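Local atomic coordinates of hyaluronidase (Thermobaculum terrenum, PDB entry 5DIY), a protein that probably acts as a family 84 O-GlcNAc hydrolase, removing N-acetylglucosamine from modified proteins, and carries here a substitution at its predicted proton donor. Residues C[269-274]-C[286-291]; C[414-419]-C[453-458]; C[188-193]-C[214-219]. One frame throughout, in Å; residues are numbered along the deposited sequence.

Contact 1 of 3, residues C[269-274]-C[286-291]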
loop_
_atom_site.group_PDB
_atom_site.type_symbol
_atom_site.label_atom_id
_atom_site.label_comp_id
_atom_site.label_asym_id
_atom_site.label_seq_id
_atom_site.Cartn_x
_atom_site.Cartn_y
_atom_site.Cartn_z
ATOM N N LEU C 269 -5.497 -6.921 -5.348
ATOM C CA LEU C 269 -5.321 -6.924 -6.814
ATOM C C LEU C 269 -6.476 -7.605 -7.552
ATOM O O LEU C 269 -6.866 -7.154 -8.639
ATOM C CB LEU C 269 -3.974 -7.533 -7.227
ATOM C CG LEU C 269 -2.720 -6.716 -6.873
ATOM C CD1 LEU C 269 -1.478 -7.517 -7.236
ATOM C CD2 LEU C 269 -2.709 -5.351 -7.550
ATOM N N TYR C 270 -7.026 -8.670 -6.967
ATOM C CA TYR C 270 -8.246 -9.294 -7.490
ATOM C C TYR C 270 -9.371 -8.265 -7.608
ATOM O O TYR C 270 -10.032 -8.183 -8.638
ATOM C CB TYR C 270 -8.692 -10.470 -6.607
ATOM C CG TYR C 270 -9.856 -11.269 -7.157
ATOM C CD1 TYR C 270 -11.169 -10.812 -7.027
ATOM C CD2 TYR C 270 -9.651 -12.490 -7.805
ATOM C CE1 TYR C 270 -12.235 -11.535 -7.531
ATOM C CE2 TYR C 270 -10.718 -13.226 -8.307
ATOM C CZ TYR C 270 -12.008 -12.743 -8.166
ATOM O OH TYR C 270 -13.083 -13.454 -8.656
ATOM N N THR C 271 -9.572 -7.479 -6.552
ATOM C CA THR C 271 -10.647 -6.482 -6.522
ATOM C C THR C 271 -10.373 -5.335 -7.496
ATOM O O THR C 271 -11.289 -4.838 -8.161
ATOM C CB THR C 271 -10.911 -5.937 -5.097
ATOM O OG1 THR C 271 -9.787 -5.174 -4.620
ATOM C CG2 THR C 271 -11.220 -7.080 -4.133
ATOM N N PHE C 272 -9.113 -4.925 -7.554
ATOM C CA PHE C 272 -8.622 -3.960 -8.537
ATOM C C PHE C 272 -8.960 -4.403 -9.965
ATOM O O PHE C 272 -9.515 -3.620 -10.733
ATOM C CB PHE C 272 -7.115 -3.763 -8.314
ATOM C CG PHE C 272 -6.391 -3.035 -9.415
ATOM C CD1 PHE C 272 -6.600 -1.680 -9.632
ATOM C CD2 PHE C 272 -5.440 -3.696 -10.194
ATOM C CE1 PHE C 272 -5.907 -0.995 -10.631
ATOM C CE2 PHE C 272 -4.741 -3.021 -11.193
ATOM C CZ PHE C 272 -4.973 -1.665 -11.411
ATOM N N ALA C 273 -8.676 -5.665 -10.288
ATOM C CA ALA C 273 -8.977 -6.238 -11.616
ATOM C C ALA C 273 -10.473 -6.271 -11.946
ATOM O O ALA C 273 -10.864 -6.016 -13.087
ATOM C CB ALA C 273 -8.388 -7.636 -11.736
ATOM N N GLN C 274 -11.303 -6.595 -10.956
ATOM C CA GLN C 274 -12.756 -6.555 -11.143
ATOM C C GLN C 274 -13.261 -5.134 -11.387
ATOM O O GLN C 274 -14.132 -4.937 -12.235
ATOM C CB GLN C 274 -13.498 -7.195 -9.964
ATOM C CG GLN C 274 -13.327 -8.712 -9.897
ATOM C CD GLN C 274 -14.505 -9.412 -9.249
ATOM O OE1 GLN C 274 -15.079 -10.347 -9.814
ATOM N NE2 GLN C 274 -14.873 -8.965 -8.061
ATOM N N ASP C 286 -18.550 -6.980 -2.208
ATOM C CA ASP C 286 -18.858 -8.136 -3.069
ATOM C C ASP C 286 -17.570 -8.695 -3.673
ATOM O O ASP C 286 -17.355 -9.912 -3.698
ATOM C CB ASP C 286 -19.777 -7.749 -4.240
ATOM C CG ASP C 286 -21.193 -7.369 -3.814
ATOM O OD1 ASP C 286 -21.543 -7.439 -2.615
ATOM O OD2 ASP C 286 -21.973 -7.001 -4.716
ATOM N N SER C 287 -16.727 -7.792 -4.174
ATOM C CA SER C 287 -15.496 -8.184 -4.851
ATOM C C SER C 287 -14.503 -8.820 -3.887
ATOM O O SER C 287 -13.910 -9.855 -4.192
ATOM C CB SER C 287 -14.856 -6.975 -5.532
ATOM O OG SER C 287 -13.787 -7.386 -6.358
ATOM N N TRP C 288 -14.337 -8.196 -2.723
ATOM C CA TRP C 288 -13.429 -8.699 -1.695
ATOM C C TRP C 288 -13.809 -10.108 -1.214
ATOM O O TRP C 288 -12.927 -10.937 -0.998
ATOM C CB TRP C 288 -13.361 -7.726 -0.520
ATOM C CG TRP C 288 -12.216 -7.959 0.396
ATOM C CD1 TRP C 288 -10.933 -7.518 0.241
ATOM C CD2 TRP C 288 -12.249 -8.681 1.628
ATOM N NE1 TRP C 288 -10.155 -7.926 1.302
ATOM C CE2 TRP C 288 -10.939 -8.641 2.171
ATOM C CE3 TRP C 288 -13.257 -9.355 2.332
ATOM C CZ2 TRP C 288 -10.612 -9.250 3.381
ATOM C CZ3 TRP C 288 -12.931 -9.968 3.539
ATOM C CH2 TRP C 288 -11.613 -9.904 4.052
ATOM N N ARG C 289 -15.109 -10.379 -1.083
ATOM C CA ARG C 289 -15.603 -11.706 -0.654
ATOM C C ARG C 289 -15.416 -12.790 -1.715
ATOM O O ARG C 289 -15.055 -13.921 -1.387
ATOM C CB ARG C 289 -17.079 -11.637 -0.240
ATOM C CG ARG C 289 -17.305 -10.836 1.031
ATOM C CD ARG C 289 -18.770 -10.460 1.218
ATOM N NE ARG C 289 -19.623 -11.646 1.309
ATOM C CZ ARG C 289 -19.734 -12.445 2.377
ATOM N NH1 ARG C 289 -19.051 -12.212 3.499
ATOM N NH2 ARG C 289 -20.543 -13.503 2.321
ATOM N N GLN C 290 -15.669 -12.454 -2.978
ATOM C CA GLN C 290 -15.365 -13.371 -4.079
ATOM C C GLN C 290 -13.854 -13.633 -4.176
ATOM O O GLN C 290 -13.434 -14.769 -4.422
ATOM C CB GLN C 290 -15.907 -12.850 -5.414
ATOM C CG GLN C 290 -15.946 -13.918 -6.501
ATOM C CD GLN C 290 -16.688 -13.466 -7.744
ATOM O OE1 GLN C 290 -17.733 -14.023 -8.090
ATOM N NE2 GLN C 290 -16.153 -12.451 -8.424
ATOM N N ALA C 291 -13.052 -12.585 -3.975
ATOM C CA ALA C 291 -11.590 -12.705 -3.932
ATOM C C ALA C 291 -11.128 -13.690 -2.862
ATOM O O ALA C 291 -10.351 -14.602 -3.158
ATOM C CB ALA C 291 -10.942 -11.346 -3.695
#

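Contact 2 of 3, residues C[414-419]-C[453-458]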
loop_
_atom_site.group_PDB
_atom_site.type_symbol
_atom_site.label_atom_id
_atom_site.label_comp_id
_atom_site.label_asym_id
_atom_site.label_seq_id
_atom_site.Cartn_x
_atom_site.Cartn_y
_atom_site.Cartn_z
ATOM N N LYS C 414 -7.472 -10.551 42.107
ATOM C CA LYS C 414 -7.573 -10.799 40.663
ATOM C C LYS C 414 -7.568 -9.493 39.851
ATOM O O LYS C 414 -7.004 -9.456 38.762
ATOM C CB LYS C 414 -8.822 -11.629 40.332
ATOM C CG LYS C 414 -8.780 -13.048 40.885
ATOM C CD LYS C 414 -10.145 -13.722 40.875
ATOM C CE LYS C 414 -10.448 -14.388 39.542
ATOM N NZ LYS C 414 -11.806 -15.005 39.539
ATOM N N ALA C 415 -8.183 -8.438 40.387
ATOM C CA ALA C 415 -8.187 -7.118 39.745
ATOM C C ALA C 415 -6.792 -6.479 39.741
ATOM O O ALA C 415 -6.286 -6.104 38.679
ATOM C CB ALA C 415 -9.191 -6.197 40.421
ATOM N N LEU C 416 -6.182 -6.374 40.925
ATOM C CA LEU C 416 -4.797 -5.885 41.078
ATOM C C LEU C 416 -3.813 -6.630 40.193
ATOM O O LEU C 416 -2.943 -6.022 39.574
ATOM C CB LEU C 416 -4.320 -6.012 42.529
ATOM C CG LEU C 416 -4.943 -5.071 43.563
ATOM C CD1 LEU C 416 -4.664 -5.582 44.973
ATOM C CD2 LEU C 416 -4.429 -3.649 43.396
ATOM N N GLN C 417 -3.958 -7.948 40.150
ATOM C CA GLN C 417 -3.119 -8.809 39.316
ATOM C C GLN C 417 -3.275 -8.495 37.822
ATOM O O GLN C 417 -2.295 -8.510 37.078
ATOM C CB GLN C 417 -3.471 -10.269 39.597
ATOM C CG GLN C 417 -2.665 -11.311 38.841
ATOM C CD GLN C 417 -2.956 -12.709 39.348
ATOM O OE1 GLN C 417 -3.421 -13.568 38.598
ATOM N NE2 GLN C 417 -2.702 -12.941 40.635
ATOM N N GLY C 418 -4.508 -8.226 37.398
ATOM C CA GLY C 418 -4.794 -7.806 36.030
ATOM C C GLY C 418 -4.173 -6.466 35.667
ATOM O O GLY C 418 -3.672 -6.307 34.564
ATOM N N ARG C 419 -4.191 -5.511 36.597
ATOM C CA ARG C 419 -3.550 -4.207 36.378
ATOM C C ARG C 419 -2.064 -4.365 36.117
ATOM O O ARG C 419 -1.529 -3.747 35.206
ATOM C CB ARG C 419 -3.737 -3.268 37.573
ATOM C CG ARG C 419 -5.160 -2.801 37.788
ATOM C CD ARG C 419 -5.236 -1.673 38.811
ATOM N NE ARG C 419 -5.010 -0.344 38.214
ATOM C CZ ARG C 419 -3.921 0.420 38.369
ATOM N NH1 ARG C 419 -2.884 0.027 39.105
ATOM N NH2 ARG C 419 -3.867 1.606 37.770
ATOM N N VAL C 453 -7.368 2.740 38.902
ATOM C CA VAL C 453 -6.455 3.385 39.854
ATOM C C VAL C 453 -6.941 3.323 41.312
ATOM O O VAL C 453 -6.134 3.118 42.225
ATOM C CB VAL C 453 -6.139 4.858 39.460
ATOM C CG1 VAL C 453 -7.394 5.736 39.429
ATOM C CG2 VAL C 453 -5.090 5.464 40.393
ATOM N N SER C 454 -8.247 3.480 41.529
ATOM C CA SER C 454 -8.777 3.608 42.893
ATOM C C SER C 454 -8.805 2.299 43.702
ATOM O O SER C 454 -8.941 2.355 44.927
ATOM C CB SER C 454 -10.158 4.287 42.892
ATOM O OG SER C 454 -11.164 3.429 42.398
ATOM N N ILE C 455 -8.680 1.142 43.045
ATOM C CA ILE C 455 -8.540 -0.128 43.775
ATOM C C ILE C 455 -7.142 -0.309 44.388
ATOM O O ILE C 455 -7.008 -0.977 45.414
ATOM C CB ILE C 455 -8.958 -1.384 42.958
ATOM C CG1 ILE C 455 -8.089 -1.602 41.718
ATOM C CG2 ILE C 455 -10.431 -1.298 42.567
ATOM C CD1 ILE C 455 -8.193 -3.001 41.153
ATOM N N GLU C 456 -6.114 0.281 43.774
ATOM C CA GLU C 456 -4.787 0.354 44.402
ATOM C C GLU C 456 -4.814 1.232 45.644
ATOM O O GLU C 456 -4.272 0.853 46.683
ATOM C CB GLU C 456 -3.724 0.873 43.431
ATOM C CG GLU C 456 -3.265 -0.159 42.415
ATOM C CD GLU C 456 -1.787 -0.039 42.096
ATOM O OE1 GLU C 456 -1.355 1.065 41.698
ATOM O OE2 GLU C 456 -1.060 -1.046 42.244
ATOM N N LEU C 457 -5.445 2.401 45.533
ATOM C CA LEU C 457 -5.673 3.279 46.686
ATOM C C LEU C 457 -6.471 2.568 47.789
ATOM O O LEU C 457 -6.160 2.700 48.981
ATOM C CB LEU C 457 -6.426 4.548 46.267
ATOM C CG LEU C 457 -5.770 5.511 45.276
ATOM C CD1 LEU C 457 -6.703 6.688 45.052
ATOM C CD2 LEU C 457 -4.414 6.000 45.759
ATOM N N GLN C 458 -7.505 1.834 47.376
ATOM C CA GLN C 458 -8.344 1.049 48.292
ATOM C C GLN C 458 -7.543 -0.063 48.966
ATOM O O GLN C 458 -7.731 -0.324 50.154
ATOM C CB GLN C 458 -9.530 0.440 47.537
ATOM C CG GLN C 458 -10.594 -0.205 48.417
ATOM C CD GLN C 458 -11.716 -0.843 47.614
ATOM O OE1 GLN C 458 -11.572 -1.111 46.418
ATOM N NE2 GLN C 458 -12.844 -1.088 48.271
#

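Contact 3 of 3, residues C[188-193]-C[214-219]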
loop_
_atom_site.group_PDB
_atom_site.type_symbol
_atom_site.label_atom_id
_atom_site.label_comp_id
_atom_site.label_asym_id
_atom_site.label_seq_id
_atom_site.Cartn_x
_atom_site.Cartn_y
_atom_site.Cartn_z
ATOM N N ILE C 188 3.773 9.951 -25.974
ATOM C CA ILE C 188 4.490 9.574 -24.761
ATOM C C ILE C 188 3.481 9.611 -23.610
ATOM O O ILE C 188 2.832 10.636 -23.375
ATOM C CB ILE C 188 5.697 10.503 -24.478
ATOM C CG1 ILE C 188 6.732 10.339 -25.603
ATOM C CG2 ILE C 188 6.297 10.203 -23.099
ATOM C CD1 ILE C 188 8.028 11.106 -25.425
ATOM N N ASP C 189 3.329 8.481 -22.928
ATOM C CA ASP C 189 2.393 8.371 -21.804
ATOM C C ASP C 189 2.997 9.014 -20.558
ATOM O O ASP C 189 4.216 9.042 -20.402
ATOM C CB ASP C 189 2.028 6.906 -21.549
ATOM C CG ASP C 189 1.023 6.370 -22.558
ATOM O OD1 ASP C 189 -0.059 6.965 -22.697
ATOM O OD2 ASP C 189 1.299 5.345 -23.207
ATOM N N VAL C 190 2.138 9.546 -19.686
ATOM C CA VAL C 190 2.589 10.262 -18.486
ATOM C C VAL C 190 1.868 9.743 -17.244
ATOM O O VAL C 190 0.638 9.756 -17.178
ATOM C CB VAL C 190 2.377 11.785 -18.615
ATOM C CG1 VAL C 190 2.777 12.507 -17.328
ATOM C CG2 VAL C 190 3.171 12.324 -19.800
ATOM N N PHE C 191 2.656 9.307 -16.263
ATOM C CA PHE C 191 2.124 8.771 -15.007
ATOM C C PHE C 191 1.644 9.873 -14.068
ATOM O O PHE C 191 2.075 11.026 -14.149
ATOM C CB PHE C 191 3.173 7.917 -14.271
ATOM C CG PHE C 191 3.131 6.446 -14.600
ATOM C CD1 PHE C 191 1.944 5.729 -14.506
ATOM C CD2 PHE C 191 4.296 5.764 -14.935
ATOM C CE1 PHE C 191 1.907 4.375 -14.774
ATOM C CE2 PHE C 191 4.267 4.404 -15.203
ATOM C CZ PHE C 191 3.066 3.712 -15.123
ATOM N N TRP C 192 0.773 9.479 -13.148
ATOM C CA TRP C 192 0.220 10.368 -12.142
ATOM C C TRP C 192 -0.387 9.501 -11.035
ATOM O O TRP C 192 -1.044 8.501 -11.329
ATOM C CB TRP C 192 -0.850 11.245 -12.796
ATOM C CG TRP C 192 -1.439 12.245 -11.898
ATOM C CD1 TRP C 192 -2.640 12.164 -11.273
ATOM C CD2 TRP C 192 -0.865 13.491 -11.510
ATOM N NE1 TRP C 192 -2.851 13.278 -10.508
ATOM C CE2 TRP C 192 -1.774 14.113 -10.633
ATOM C CE3 TRP C 192 0.337 14.139 -11.808
ATOM C CZ2 TRP C 192 -1.527 15.359 -10.062
ATOM C CZ3 TRP C 192 0.583 15.381 -11.235
ATOM C CH2 TRP C 192 -0.344 15.976 -10.377
ATOM N N THR C 193 -0.173 9.870 -9.774
ATOM C CA THR C 193 -0.629 9.051 -8.633
ATOM C C THR C 193 -1.900 9.561 -7.950
ATOM O O THR C 193 -2.501 8.835 -7.164
ATOM C CB THR C 193 0.494 8.821 -7.575
ATOM O OG1 THR C 193 0.721 10.012 -6.813
ATOM C CG2 THR C 193 1.805 8.397 -8.242
ATOM N N LEU C 214 -1.631 18.134 -19.088
ATOM C CA LEU C 214 -0.774 17.230 -19.865
ATOM C C LEU C 214 -1.096 17.218 -21.364
ATOM O O LEU C 214 -0.305 16.707 -22.156
ATOM C CB LEU C 214 -0.847 15.804 -19.302
ATOM C CG LEU C 214 -0.312 15.602 -17.881
ATOM C CD1 LEU C 214 -0.529 14.164 -17.446
ATOM C CD2 LEU C 214 1.160 15.978 -17.771
ATOM N N GLN C 215 -2.255 17.766 -21.738
ATOM C CA GLN C 215 -2.781 17.724 -23.109
ATOM C C GLN C 215 -2.922 16.289 -23.625
ATOM O O GLN C 215 -2.788 16.034 -24.814
ATOM C CB GLN C 215 -1.948 18.596 -24.057
ATOM C CG GLN C 215 -1.892 20.063 -23.632
ATOM C CD GLN C 215 -1.070 20.927 -24.568
ATOM O OE1 GLN C 215 -1.003 20.670 -25.768
ATOM N NE2 GLN C 215 -0.441 21.961 -24.022
ATOM N N ARG C 216 -3.205 15.364 -22.707
ATOM C CA ARG C 216 -3.417 13.951 -23.020
ATOM C C ARG C 216 -4.047 13.272 -21.798
ATOM O O ARG C 216 -3.881 13.763 -20.676
ATOM C CB ARG C 216 -2.093 13.257 -23.366
ATOM C CG ARG C 216 -1.186 12.989 -22.163
ATOM C CD ARG C 216 0.277 12.953 -22.544
ATOM N NE ARG C 216 0.735 14.272 -22.968
ATOM C CZ ARG C 216 1.876 14.527 -23.607
ATOM N NH1 ARG C 216 2.734 13.548 -23.918
ATOM N NH2 ARG C 216 2.155 15.782 -23.951
ATOM N N PRO C 217 -4.759 12.146 -22.003
ATOM C CA PRO C 217 -5.172 11.344 -20.848
ATOM C C PRO C 217 -3.955 10.801 -20.099
ATOM O O PRO C 217 -3.026 10.302 -20.730
ATOM C CB PRO C 217 -5.972 10.198 -21.479
ATOM C CG PRO C 217 -6.395 10.707 -22.806
ATOM C CD PRO C 217 -5.281 11.595 -23.266
ATOM N N ALA C 218 -3.948 10.932 -18.777
ATOM C CA ALA C 218 -2.856 10.409 -17.948
ATOM C C ALA C 218 -3.003 8.905 -17.769
ATOM O O ALA C 218 -4.075 8.354 -17.989
ATOM C CB ALA C 218 -2.853 11.091 -16.592
ATOM N N THR C 219 -1.905 8.253 -17.401
ATOM C CA THR C 219 -1.918 6.864 -16.953
ATOM C C THR C 219 -1.763 6.921 -15.442
ATOM O O THR C 219 -0.924 7.656 -14.941
ATOM C CB THR C 219 -0.757 6.058 -17.569
ATOM O OG1 THR C 219 -0.750 6.240 -18.989
ATOM C CG2 THR C 219 -0.896 4.565 -17.253
HETATM O O HOH W 1 -0.741 8.762 -20.538
#

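Contact 1 of 3, residues C[269-274]-C[286-291]
Q274 and S287 are joined by a hydrogen bond where two successive helices cross. NE2 of Q274 donates to OG of S287 over a short 2.6 Å, at an N-H...O angle of 153° and close to the plane of the amide. The serine hydroxyl is placed for this by its first torsion, with OG anti to the backbone N (chi1 -171°), and the same oxygen presses to 3.3 Å from CA of T271. Q290 crosses the Q274 side chain at about a right angle, with amide planes 59° apart; OE1 of Q274 lies 2.7 Å from NE2 of Q290, but the angle is too poor for a hydrogen bond. An alanine in place of Q274 would probably leave the S287 hydroxyl without its amide donor and open a gap beside Q290. Beside these polar groups, Y270 offers one ring face to A291, whose CA forms a CH-pi contact 3.9 Å from the ring centroid, displaced toward the rim. CB of A291 also touches CD1 of Y270 at 3.4 Å. T271 lays CG2 against S287 OG and W288 N, while its OG1 bonds to P268 O and Y240 N. Helix 262-277 thus has two working sides: F272 packs on I254 and A256 of barrel strand 251-256, and the Y270, T271 and Q274 side receives helix 284-296, whose W288 reaches on to helix 301-308.

Contact 2 of 3, residues C[414-419]-C[453-458]
Helix-on-helix packing in the helical C-terminal part of the chain is illustrated by A415, L416 and R419 of helix 412-428, which receive V453, I455 and E456 of the short helix 453-459. The segment axes pass 10.1 Å apart with their directions inclined at 124°. I455 is the apolar wedge: its CG1 stands between the backbone N and carbonyl carbon (chi1 63°), and CD1 ends 3.4 Å from CB of A415, tighter than usual van der Waals contact. R419 slides past I455 in the opposite direction, bringing its CD to 4.0 Å from the same CD1. Beside them, CD2 of L416 rests on CG of E456 at 3.8 Å. The R419 chain bends at chi3 (86°), and at its end NH1 forms a salt bridge with OE1 of E456 at 3.2 Å. One face of the guanidinium is covered by CA of V453, which lies 3.8 Å from NH2. The group has further partners: NE bonds to T452 OG1, and NH2 to L449 O of helix 440-451. R423 brings a second positive charge close to NH1. The chemistry implies a division of labour: neutral oxygens grip two nitrogens of a buried arginine, whereas the E456 carboxylate, on the exposed side, probably offsets the charge that R419 and R423 bring together, and I455 fills the apolar part of the interface.

Contact 3 of 3, residues C[188-193]-C[214-219]
R216 and I188 tie the approaches to two neighbouring strands together: NH1 of R216 donates to O of I188 at 3.0 Å, in the guanidinium plane and on a carbonyl lone pair, with an N-H...O angle of 158°. The guanidinium cannot easily turn, because NE of the same arginine donates to O of L214 at 2.8 Å and NH2 reaches L184 O. Farther along, T219 N donates to V190 O at 3.0 Å, almost straight at 170°. W192 N returns a weak bond to T219 O at 3.1 Å, and F191 CA adds a CA-H...O contact to that oxygen. Between these two regions a water makes four hydrogen bonds, donating to D189 OD1 and P217 O and accepting from V190 N and T219 OG1. Packing follows on both faces. V190 meets L214 tip to tip, CG1 to CD1 at 3.7 Å, while W192 packs on M207 and V210 of helix 204-214. On the other face T219, its CG2 anti to the backbone N, sets that methyl 3.7 Å from CE1 of F191, whose ring also meets W221 edge-to-face. A Schellman motif with Q215 at C-prime ends the helix. The contact joins the two strands of a beta-alpha-beta unit (strand 189-192, helix 204-214, strand 218-222) of a TIM barrel, the first strand leading to T193, which touches the N-acetylglucosamine in the active-site region.

Taken together, the three contacts sample a catalytic barrel and the helical region that follows it. Contact 3 comes first along the chain, then contact 1, then contact 2, each closing before the next opens. Contacts 3 and 1 lie in the same glycosidase family region, with centres 26 Å apart and nearest atoms about 9 Å apart: one joins the sixth and seventh barrel strands, the other the two helices that follow the eighth. Contact 2 belongs to distant helices; its centre is 48 Å from the centre of contact 1 and 62 Å from that of contact 3, which lies on the opposite side of the chain's centre. None of the three touches another, so each is a separate local interaction, and the sugar-binding end lies near contact 3.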